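PDB 3M4X: NOL1/NOP2/sun family protein from Enterococcus faecium, which probably transfers a methyl group from S-adenosylmethionine to a cytosine of ribosomal RNA, as other RsmB/RsmF-family methyltransferases do. Local coordinates for residues 328-331 with 332-335; 376-379 with 380-383; 14-17 with 18-22. One frame throughout, in Å; residues are numbered along the deposited sequence.

Contact 1. Residues 328-331 with 332-335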
loop_
_atom_site.group_PDB
_atom_site.type_symbol
_atom_site.label_atom_id
_atom_site.label_comp_id
_atom_site.label_asym_id
_atom_site.label_seq_id
_atom_site.Cartn_x
_atom_site.Cartn_y
_atom_site.Cartn_z
ATOM N N LYS A 328 -31.330 7.913 11.624
ATOM C CA LYS A 328 -32.199 6.823 12.039
ATOM C C LYS A 328 -31.791 5.557 11.313
ATOM O O LYS A 328 -31.475 4.550 11.938
ATOM C CB LYS A 328 -33.670 7.147 11.754
ATOM C CG LYS A 328 -34.612 5.945 11.862
ATOM C CD LYS A 328 -36.068 6.348 11.675
ATOM C CE LYS A 328 -36.526 7.290 12.780
ATOM N NZ LYS A 328 -37.830 7.936 12.462
ATOM N N LEU A 329 -31.794 5.627 9.987
ATOM C CA LEU A 329 -31.407 4.499 9.147
ATOM C C LEU A 329 -30.107 3.803 9.595
ATOM O O LEU A 329 -30.079 2.575 9.751
ATOM C CB LEU A 329 -31.307 4.948 7.685
ATOM C CG LEU A 329 -32.536 4.665 6.811
ATOM C CD1 LEU A 329 -33.811 4.895 7.580
ATOM C CD2 LEU A 329 -32.519 5.504 5.544
ATOM N N TRP A 330 -29.044 4.581 9.802
ATOM C CA TRP A 330 -27.733 4.010 10.134
ATOM C C TRP A 330 -27.735 3.377 11.507
ATOM O O TRP A 330 -27.074 2.360 11.742
ATOM C CB TRP A 330 -26.620 5.060 10.054
ATOM C CG TRP A 330 -25.369 4.707 10.839
ATOM C CD1 TRP A 330 -24.942 5.280 12.007
ATOM C CD2 TRP A 330 -24.389 3.700 10.512
ATOM N NE1 TRP A 330 -23.763 4.696 12.423
ATOM C CE2 TRP A 330 -23.407 3.723 11.523
ATOM C CE3 TRP A 330 -24.252 2.781 9.459
ATOM C CZ2 TRP A 330 -22.303 2.864 11.515
ATOM C CZ3 TRP A 330 -23.160 1.938 9.454
ATOM C CH2 TRP A 330 -22.198 1.984 10.473
ATOM N N THR A 331 -28.470 3.991 12.422
ATOM C CA THR A 331 -28.498 3.513 13.791
ATOM C C THR A 331 -29.172 2.150 13.832
ATOM O O THR A 331 -28.714 1.240 14.523
ATOM C CB THR A 331 -29.174 4.539 14.733
ATOM O OG1 THR A 331 -28.339 5.708 14.826
ATOM C CG2 THR A 331 -29.376 3.953 16.126
ATOM N N GLU A 332 -30.246 2.004 13.063
ATOM C CA GLU A 332 -30.915 0.720 12.950
ATOM C C GLU A 332 -29.884 -0.312 12.539
ATOM O O GLU A 332 -29.585 -1.236 13.300
ATOM C CB GLU A 332 -32.038 0.782 11.914
ATOM C CG GLU A 332 -32.834 2.072 11.960
ATOM C CD GLU A 332 -34.331 1.858 11.833
ATOM O OE1 GLU A 332 -34.742 0.740 11.451
ATOM O OE2 GLU A 332 -35.094 2.812 12.116
ATOM N N PHE A 333 -29.325 -0.138 11.342
ATOM C CA PHE A 333 -28.366 -1.100 10.809
ATOM C C PHE A 333 -27.248 -1.397 11.796
ATOM O O PHE A 333 -26.928 -2.559 12.060
ATOM C CB PHE A 333 -27.762 -0.644 9.469
ATOM C CG PHE A 333 -26.643 -1.530 9.001
ATOM C CD1 PHE A 333 -26.910 -2.685 8.285
ATOM C CD2 PHE A 333 -25.330 -1.238 9.325
ATOM C CE1 PHE A 333 -25.891 -3.521 7.889
ATOM C CE2 PHE A 333 -24.302 -2.072 8.926
ATOM C CZ PHE A 333 -24.585 -3.215 8.207
ATOM N N SER A 334 -26.644 -0.350 12.337
ATOM C CA SER A 334 -25.467 -0.534 13.173
ATOM C C SER A 334 -25.835 -1.269 14.448
ATOM O O SER A 334 -24.975 -1.846 15.113
ATOM C CB SER A 334 -24.791 0.809 13.485
ATOM O OG SER A 334 -25.660 1.664 14.195
ATOM N N ASN A 335 -27.120 -1.235 14.785
ATOM C CA ASN A 335 -27.612 -1.886 15.991
ATOM C C ASN A 335 -27.749 -3.400 15.817
ATOM O O ASN A 335 -27.188 -4.166 16.599
ATOM C CB ASN A 335 -28.952 -1.285 16.435
ATOM C CG ASN A 335 -28.788 -0.064 17.333
ATOM O OD1 ASN A 335 -27.729 0.161 17.925
ATOM N ND2 ASN A 335 -29.850 0.724 17.447
#

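Contact 2. Residues 376-379 with 380-383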
loop_
_atom_site.group_PDB
_atom_site.type_symbol
_atom_site.label_atom_id
_atom_site.label_comp_id
_atom_site.label_asym_id
_atom_site.label_seq_id
_atom_site.Cartn_x
_atom_site.Cartn_y
_atom_site.Cartn_z
ATOM N N ASP A 376 -24.225 2.973 1.589
ATOM C CA ASP A 376 -24.933 3.993 0.824
ATOM C C ASP A 376 -26.392 4.079 1.227
ATOM O O ASP A 376 -27.063 3.063 1.429
ATOM C CB ASP A 376 -24.865 3.704 -0.676
ATOM C CG ASP A 376 -23.459 3.780 -1.215
ATOM O OD1 ASP A 376 -22.652 4.510 -0.611
ATOM O OD2 ASP A 376 -23.160 3.117 -2.230
ATOM N N PHE A 377 -26.881 5.304 1.331
ATOM C CA PHE A 377 -28.295 5.532 1.536
ATOM C C PHE A 377 -28.987 5.504 0.187
ATOM O O PHE A 377 -28.443 5.978 -0.811
ATOM C CB PHE A 377 -28.517 6.883 2.196
ATOM C CG PHE A 377 -27.925 6.995 3.573
ATOM C CD1 PHE A 377 -26.785 7.762 3.789
ATOM C CD2 PHE A 377 -28.521 6.354 4.653
ATOM C CE1 PHE A 377 -26.248 7.886 5.047
ATOM C CE2 PHE A 377 -27.993 6.472 5.920
ATOM C CZ PHE A 377 -26.852 7.235 6.116
ATOM N N LYS A 378 -30.180 4.927 0.151
ATOM C CA LYS A 378 -30.988 4.971 -1.057
ATOM C C LYS A 378 -32.434 5.289 -0.709
ATOM O O LYS A 378 -32.710 5.959 0.290
ATOM C CB LYS A 378 -30.876 3.661 -1.845
ATOM C CG LYS A 378 -29.490 3.426 -2.426
ATOM C CD LYS A 378 -29.504 2.376 -3.519
ATOM C CE LYS A 378 -28.114 2.177 -4.104
ATOM N NZ LYS A 378 -28.117 1.202 -5.232
ATOM N N LYS A 379 -33.351 4.815 -1.542
ATOM C CA LYS A 379 -34.776 5.016 -1.317
ATOM C C LYS A 379 -35.202 4.438 0.033
ATOM O O LYS A 379 -35.382 3.227 0.173
ATOM C CB LYS A 379 -35.568 4.381 -2.463
ATOM C CG LYS A 379 -34.666 3.771 -3.533
ATOM C CD LYS A 379 -35.344 3.680 -4.890
ATOM C CE LYS A 379 -34.345 3.249 -5.960
ATOM N NZ LYS A 379 -34.926 3.305 -7.330
ATOM N N ASN A 380 -35.337 5.318 1.023
ATOM C CA ASN A 380 -35.772 4.943 2.370
ATOM C C ASN A 380 -34.947 3.830 3.018
ATOM O O ASN A 380 -35.456 3.088 3.858
ATOM C CB ASN A 380 -37.251 4.535 2.361
ATOM C CG ASN A 380 -38.145 5.584 1.728
ATOM O OD1 ASN A 380 -37.832 6.776 1.739
ATOM N ND2 ASN A 380 -39.269 5.144 1.172
ATOM N N ARG A 381 -33.677 3.719 2.643
ATOM C CA ARG A 381 -32.865 2.595 3.100
ATOM C C ARG A 381 -31.370 2.913 3.194
ATOM O O ARG A 381 -30.849 3.783 2.483
ATOM C CB ARG A 381 -33.065 1.404 2.161
ATOM C CG ARG A 381 -32.581 1.699 0.755
ATOM C CD ARG A 381 -32.894 0.604 -0.240
ATOM N NE ARG A 381 -32.490 1.017 -1.581
ATOM C CZ ARG A 381 -32.825 0.383 -2.699
ATOM N NH1 ARG A 381 -33.579 -0.704 -2.645
ATOM N NH2 ARG A 381 -32.409 0.840 -3.874
ATOM N N PHE A 382 -30.692 2.194 4.082
ATOM C CA PHE A 382 -29.236 2.194 4.135
ATOM C C PHE A 382 -28.697 0.831 3.706
ATOM O O PHE A 382 -29.183 -0.202 4.161
ATOM C CB PHE A 382 -28.737 2.522 5.539
ATOM C CG PHE A 382 -27.253 2.327 5.712
ATOM C CD1 PHE A 382 -26.366 3.340 5.394
ATOM C CD2 PHE A 382 -26.745 1.119 6.183
ATOM C CE1 PHE A 382 -24.994 3.151 5.547
ATOM C CE2 PHE A 382 -25.392 0.933 6.344
ATOM C CZ PHE A 382 -24.511 1.946 6.027
ATOM N N GLU A 383 -27.693 0.837 2.835
ATOM C CA GLU A 383 -27.088 -0.400 2.369
ATOM C C GLU A 383 -25.614 -0.459 2.756
ATOM O O GLU A 383 -24.847 0.426 2.414
ATOM C CB GLU A 383 -27.263 -0.538 0.860
ATOM C CG GLU A 383 -28.724 -0.580 0.435
ATOM C CD GLU A 383 -28.909 -0.970 -1.024
ATOM O OE1 GLU A 383 -27.927 -0.888 -1.800
ATOM O OE2 GLU A 383 -30.039 -1.360 -1.392
#

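Contact 3. Residues 14-17 with 18-22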
loop_
_atom_site.group_PDB
_atom_site.type_symbol
_atom_site.label_atom_id
_atom_site.label_comp_id
_atom_site.label_asym_id
_atom_site.label_seq_id
_atom_site.Cartn_x
_atom_site.Cartn_y
_atom_site.Cartn_z
ATOM N N LYS A 14 28.550 0.183 -20.322
ATOM C CA LYS A 14 29.768 0.949 -20.055
ATOM C C LYS A 14 29.735 1.601 -18.666
ATOM O O LYS A 14 30.709 1.541 -17.902
ATOM C CB LYS A 14 29.983 2.034 -21.120
ATOM C CG LYS A 14 29.914 1.566 -22.573
ATOM C CD LYS A 14 30.414 2.664 -23.524
ATOM C CE LYS A 14 29.580 2.757 -24.811
ATOM N NZ LYS A 14 29.525 1.494 -25.621
ATOM N N LYS A 15 28.612 2.236 -18.339
ATOM C CA LYS A 15 28.497 2.942 -17.066
ATOM C C LYS A 15 28.829 1.991 -15.923
ATOM O O LYS A 15 29.673 2.287 -15.079
ATOM C CB LYS A 15 27.085 3.523 -16.903
ATOM C CG LYS A 15 26.857 4.381 -15.647
ATOM C CD LYS A 15 25.545 5.145 -15.761
ATOM C CE LYS A 15 25.347 6.132 -14.613
ATOM N NZ LYS A 15 25.160 5.436 -13.312
ATOM N N TYR A 16 28.184 0.829 -15.932
ATOM C CA TYR A 16 28.304 -0.126 -14.836
ATOM C C TYR A 16 29.540 -1.024 -14.878
ATOM O O TYR A 16 29.926 -1.578 -13.853
ATOM C CB TYR A 16 26.997 -0.923 -14.671
ATOM C CG TYR A 16 25.916 -0.080 -14.014
ATOM C CD1 TYR A 16 24.992 0.619 -14.779
ATOM C CD2 TYR A 16 25.855 0.059 -12.631
ATOM C CE1 TYR A 16 24.011 1.412 -14.185
ATOM C CE2 TYR A 16 24.871 0.862 -12.021
ATOM C CZ TYR A 16 23.955 1.531 -12.808
ATOM O OH TYR A 16 22.982 2.322 -12.238
ATOM N N ARG A 17 30.152 -1.167 -16.054
ATOM C CA ARG A 17 31.496 -1.723 -16.138
ATOM C C ARG A 17 32.451 -0.882 -15.297
ATOM O O ARG A 17 33.184 -1.398 -14.451
ATOM C CB ARG A 17 31.995 -1.731 -17.581
ATOM C CG ARG A 17 31.505 -2.883 -18.404
ATOM C CD ARG A 17 32.567 -3.325 -19.395
ATOM N NE ARG A 17 32.102 -4.431 -20.224
ATOM C CZ ARG A 17 31.651 -4.288 -21.466
ATOM N NH1 ARG A 17 31.612 -3.083 -22.024
ATOM N NH2 ARG A 17 31.245 -5.349 -22.153
ATOM N N LEU A 18 32.440 0.422 -15.536
ATOM C CA LEU A 18 33.266 1.343 -14.754
ATOM C C LEU A 18 32.914 1.399 -13.262
ATOM O O LEU A 18 33.810 1.430 -12.410
ATOM C CB LEU A 18 33.215 2.753 -15.349
ATOM C CG LEU A 18 33.931 2.963 -16.686
ATOM C CD1 LEU A 18 33.748 4.396 -17.151
ATOM C CD2 LEU A 18 35.413 2.619 -16.576
ATOM N N LEU A 19 31.620 1.419 -12.948
ATOM C CA LEU A 19 31.181 1.552 -11.554
ATOM C C LEU A 19 31.487 0.302 -10.741
ATOM O O LEU A 19 31.889 0.398 -9.580
ATOM C CB LEU A 19 29.678 1.826 -11.472
ATOM C CG LEU A 19 29.123 3.209 -11.137
ATOM C CD1 LEU A 19 30.198 4.259 -10.766
ATOM C CD2 LEU A 19 28.240 3.680 -12.291
ATOM N N LEU A 20 31.284 -0.865 -11.355
ATOM C CA LEU A 20 31.337 -2.144 -10.632
ATOM C C LEU A 20 32.671 -2.875 -10.738
ATOM O O LEU A 20 32.980 -3.730 -9.905
ATOM C CB LEU A 20 30.203 -3.077 -11.088
ATOM C CG LEU A 20 28.810 -2.656 -10.609
ATOM C CD1 LEU A 20 27.723 -3.641 -11.066
ATOM C CD2 LEU A 20 28.815 -2.519 -9.099
ATOM N N GLY A 21 33.456 -2.542 -11.755
ATOM C CA GLY A 21 34.703 -3.243 -11.985
ATOM C C GLY A 21 34.447 -4.668 -12.442
ATOM O O GLY A 21 33.714 -4.897 -13.404
ATOM N N GLU A 22 35.037 -5.635 -11.750
ATOM C CA GLU A 22 34.945 -7.017 -12.205
ATOM C C GLU A 22 33.623 -7.631 -11.787
ATOM O O GLU A 22 33.172 -8.636 -12.348
ATOM C CB GLU A 22 36.106 -7.851 -11.665
ATOM C CG GLU A 22 36.080 -8.057 -10.166
ATOM C CD GLU A 22 37.141 -9.036 -9.708
ATOM O OE1 GLU A 22 37.476 -9.023 -8.505
ATOM O OE2 GLU A 22 37.645 -9.814 -10.551
#

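Contact 1. Residues 328-331 with 332-335
Trp-330 O takes the backbone N-H of Ser-334 at 2.8 Å, one turn further along the same α-helix. Phe-333 N likewise donates to Leu-329 O at 3.2 Å, almost straight at 175°. The serine hydroxyl turns back on the same backbone: chi1 of 61° sets OG between its own N and carbonyl carbon, 2.9 Å from Trp-330 O and 3.1 Å from Thr-331 O. Both carbonyls are within reach of its one proton, and which of them receives it is not settled. A small hydroxyl suits this spot, because it can fold against the helix.

The aromatic contacts lie on the buried side. Ser-334 CB sits over one face of the indole in a CH-pi contact, 3.9 Å from the centroid of the six-membered ring and 19° off its normal. Further round that ring, Trp-330 CZ3 meets Phe-333 CD2 at 3.8 Å, the two side chains crossing at a slant. Both rings also meet Phe-382.

On the exposed side the pairs run side by side. The Lys-328 and Glu-332 chains point the same way, yet NZ remains 5.8 Å from OE2, so their opposite charges attract only loosely. Thr-331 CG2 lies 3.5 Å from Asn-335 ND2, while the threonine OG1 is hydrogen-bonded to Glu-327 O.

Charged and amide groups outward, large apolar ones inward: this is an amphipathic helix, packed by Leu-329, Trp-330 and Phe-333 against the four-stranded antiparallel sheet of the first C-terminal domain of the RsmF family.

Contact 2. Residues 376-379 with 380-383
Arg-381 O takes a hydrogen bond from Lys-378 N at 2.7 Å and 169°, and Phe-377 CA adds a weaker CA-H...O contact at 3.2 Å. Further from the turn, Asp-376 and Glu-383 form a hydrogen-bonded antiparallel pair, with Asp-376 N to Glu-383 O at 2.7 Å and Glu-383 N to Asp-376 O also at 2.7 Å. The return bond beside the turn, Arg-381 N to Lys-378 O, is weak at 3.4 Å.

A type II turn from Lys-378 to Arg-381 closes this β-hairpin. Asn-380 suits its third position, since asparagine tolerates the positive phi needed there better than most residues.

Phe-377 and Phe-382, the non-hydrogen-bonded pair between, share one face of the sheet. They form an edge-to-face stack: CD1 at the edge of Phe-382 comes over the ring of Phe-377, centroids 5.3 Å apart and planes at 62°. Both rings also touch Leu-352 of the neighbouring strand.

The other face is charged. There Asp-376 OD1 bonds to His-351 ND1. With chi1 at 64°, Arg-381 sends its extended chain across Lys-378, whose CB lies in plane at the guanidinium edge. Lys-379, from the turn, lays its CG over a guanidinium face. Glu-383 OE2 stands 3.4 Å from Arg-381 NE, well above that plane, so this salt bridge rests on charge without a directed N-H. Glu-383 OE1 and Lys-378 NZ are 4.0 Å apart, beyond a salt bridge. One carboxylate thus probably offsets part of the positive charge gathered here, while directional bonding between the two strands falls to the backbone.

Contact 3. Residues 14-17 with 18-22
Four successive backbone bonds wind the last turns of helix 10-20, from Leu-18 N to Lys-14 O (3.1 Å, 176°) through to Gly-21 N and Arg-17 O (2.9 Å, 138°), the last more bent as the helix ends. Between them, Leu-20 N approaches Tyr-16 O from above the carbonyl plane, at 2.9 Å. Gly-21 then leaves helical geometry with a positive phi of 69°, a conformation that glycine adopts with little strain. This is the C-terminal end of an α-helix in the N-terminal domain of the RsmF family, where the chain turns toward helix 24-33.

Along one flank, Lys-15 and Leu-19 lie side by side. Lys-15 CG, anti to the backbone N, and its NZ, brought back by a bend at the end of the chain, each reach Leu-19 CD2 at 3.7 Å. A lysine suits this border: its CG packs on the leucine methyl while NZ, beside that same methyl, forms a salt bridge with Glu-240. Tyr-16 faces inward, its CD2 4.3 Å from Leu-19 CD2 and 4.4 Å from Leu-20 CD1. These are loose apolar contacts; the tyrosine ring also meets Phe-12 and Phe-28, and its hydroxyl has a weak hydrogen bond with Glu-188. Leu-20 packs on Phe-27 of helix 24-33.

From the N terminus the chain first makes contact 3, within the end of helix 10-20, where the N-terminal domain packs against loops of the methyltransferase domain. Contacts 1 and 2 come much later, in the C-terminal part. Each is local: contacts 1 and 3 span successive helical turns, and contact 2 closes a hairpin loop. All follow in series, with none nested or crossed. Contacts 1 and 2 touch, their centres about 11 Å apart, where Trp-330 CE3 meets Phe-382 CZ at 3.5 Å, which places the buried rings of helix 324-336 and of the sheet in one core. Contact 3 lies on the opposite side of the chain's centre, about 66 Å from contact 1 between centres.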